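Local coordinates for protein carboxyvinyl-carboxyphosphonate phosphorylmutase (Bacillus anthracis, PDB 4IQD) that belongs to the phosphoenolpyruvate phosphomutase family of TIM-barrel proteins and binds pyruvic acid, at residues S228-E231 and F232-G236. Numbering follows the deposited sequence.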
ATOM      1  N   SER A 228      20.418  18.301   7.402  1.00 22.96           N
ATOM      2  CA  SER A 228      20.860  16.933   7.190  1.00 24.11           C
ATOM      3  C   SER A 228      20.791  16.197   8.521  1.00 24.00           C
ATOM      4  O   SER A 228      20.594  16.816   9.566  1.00 24.41           O
ATOM      5  CB  SER A 228      22.279  16.899   6.616  1.00 25.04           C
ATOM      6  OG  SER A 228      23.220  17.440   7.526  1.00 28.18           O
ATOM      7  N   ALA A 229      20.942  14.878   8.482  1.00 20.62           N
ATOM      8  CA  ALA A 229      20.939  14.083   9.704  1.00 25.56           C
ATOM      9  C   ALA A 229      22.164  14.415  10.551  1.00 26.15           C
ATOM     10  O   ALA A 229      22.095  14.448  11.778  1.00 24.63           O
ATOM     11  CB  ALA A 229      20.903  12.606   9.374  1.00 20.36           C
ATOM     12  N   GLU A 230      23.284  14.665   9.877  1.00 30.01           N
ATOM     13  CA  GLU A 230      24.515  15.078  10.539  1.00 32.25           C
ATOM     14  C   GLU A 230      24.286  16.399  11.254  1.00 27.30           C
ATOM     15  O   GLU A 230      24.759  16.602  12.371  1.00 27.63           O
ATOM     16  CB  GLU A 230      25.647  15.221   9.515  1.00 40.96           C
ATOM     17  CG  GLU A 230      26.936  15.821  10.064  1.00 49.68           C
ATOM     18  CD  GLU A 230      27.777  14.818  10.834  1.00 54.78           C
ATOM     19  OE1 GLU A 230      27.491  13.604  10.746  1.00 57.01           O
ATOM     20  OE2 GLU A 230      28.728  15.249  11.524  1.00 53.97           O
ATOM     21  N   GLU A 231      23.549  17.292  10.606  1.00 23.90           N
ATOM     22  CA  GLU A 231      23.207  18.565  11.219  1.00 26.03           C
ATOM     23  C   GLU A 231      22.383  18.358  12.487  1.00 24.38           C
ATOM     24  O   GLU A 231      22.781  18.815  13.546  1.00 25.95           O
ATOM     25  CB  GLU A 231      22.511  19.491  10.218  1.00 29.01           C
ATOM     26  CG  GLU A 231      23.498  20.247   9.331  1.00 29.94           C
ATOM     27  CD  GLU A 231      22.866  20.814   8.077  1.00 34.06           C
ATOM     28  OE1 GLU A 231      23.414  21.783   7.514  1.00 37.44           O
ATOM     29  OE2 GLU A 231      21.826  20.286   7.644  1.00 36.39           O
ATOM     30  N   PHE A 232      21.271  17.636  12.388  1.00 24.36           N
ATOM     31  CA  PHE A 232      20.461  17.311  13.563  1.00 25.24           C
ATOM     32  C   PHE A 232      21.272  16.688  14.690  1.00 21.55           C
ATOM     33  O   PHE A 232      21.013  16.940  15.865  1.00 23.15           O
ATOM     34  CB  PHE A 232      19.340  16.344  13.198  1.00 27.20           C
ATOM     35  CG  PHE A 232      18.239  16.966  12.406  1.00 26.63           C
ATOM     36  CD1 PHE A 232      18.013  16.580  11.102  1.00 20.58           C
ATOM     37  CD2 PHE A 232      17.426  17.934  12.968  1.00 20.93           C
ATOM     38  CE1 PHE A 232      17.008  17.147  10.373  1.00 22.22           C
ATOM     39  CE2 PHE A 232      16.409  18.506  12.240  1.00 23.55           C
ATOM     40  CZ  PHE A 232      16.198  18.111  10.939  1.00 20.58           C
ATOM     41  N   ALA A 233      22.251  15.868  14.321  1.00 28.54           N
ATOM     42  CA  ALA A 233      23.039  15.122  15.295  1.00 27.80           C
ATOM     43  C   ALA A 233      23.843  16.025  16.222  1.00 29.56           C
ATOM     44  O   ALA A 233      23.800  15.856  17.436  1.00 33.84           O
ATOM     45  CB  ALA A 233      23.953  14.132  14.594  1.00 21.69           C
ATOM     46  N   ASN A 234      24.577  16.982  15.665  1.00 30.27           N
ATOM     47  CA  ASN A 234      25.374  17.862  16.511  1.00 34.86           C
ATOM     48  C   ASN A 234      24.518  18.937  17.159  1.00 30.72           C
ATOM     49  O   ASN A 234      24.975  19.684  18.023  1.00 31.65           O
ATOM     50  CB  ASN A 234      26.554  18.468  15.745  1.00 40.67           C
ATOM     51  CG  ASN A 234      26.128  19.200  14.492  1.00 42.39           C
ATOM     52  OD1 ASN A 234      25.243  20.052  14.522  1.00 43.16           O
ATOM     53  ND2 ASN A 234      26.761  18.864  13.374  1.00 45.17           N
HETATM   54  N   MSE A 235      23.262  18.999  16.740  1.00 26.08           N
HETATM   55  CA  MSE A 235      22.338  19.982  17.268  1.00 22.76           C
HETATM   56  C   MSE A 235      21.521  19.408  18.419  1.00 26.14           C
HETATM   57  O   MSE A 235      20.695  20.100  19.012  1.00 24.77           O
HETATM   58  CB  MSE A 235      21.433  20.502  16.157  1.00 22.54           C
HETATM   59  CG  MSE A 235      22.170  21.262  15.062  1.00 24.91           C
HETATM   60 SE   MSE A 235      20.907  22.418  14.170  0.75 30.70          SE
HETATM   61  CE  MSE A 235      20.148  22.933  15.848  1.00 67.33           C
ATOM     62  N   GLY A 236      21.754  18.136  18.725  1.00 29.63           N
ATOM     63  CA  GLY A 236      21.190  17.526  19.916  1.00 32.66           C
ATOM     64  C   GLY A 236      20.150  16.446  19.688  1.00 28.86           C
ATOM     65  O   GLY A 236      19.371  16.138  20.590  1.00 31.27           O
TER
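Phe232 and Ser228, one turn apart, form the tight side of this short helix, which lies between strands 215-217 and 239-242 in a beta-alpha-beta unit of the barrel. Phe232 N donates almost straight (172°) to Ser228 O at 3.0 Å, and the same carbonyl oxygen meets the ring obliquely, 3.0 Å from Phe232 CD1. With CG anti to its carbonyl carbon (chi1 -73°), Phe232 leans back toward the start of the helix, Ala229 CA lying at the ring edge, and touches Met218, in the loop after strand 215-217. The next rung, Ala233 N to Ala229 O, spans 2.9 Å.

At the N-terminal end of the helix Ser228 and Glu231 build a capping box: Glu231 N donates to Ser228 OG at 3.1 Å, and Ser228 N returns a bond to Glu231 OE2, modelled so short that its length is doubtful. Glu231 also touches a bound pyruvic acid.

The solvent side, with Glu230 and Asn234 exposed, is looser: the bond from Asn234 N to Glu230 O is weak at 3.3 Å. Selenomethionine Met235 is instead buried at the helix end against helix 200-209, although its N bonds only weakly to Glu231 O. Gly236, at positive phi, closes the helix in a Schellman motif. The stronger bonds thus lie at the N-terminal end, where one glutamate side chain takes part in the cap and also lines a pyruvic acid pocket.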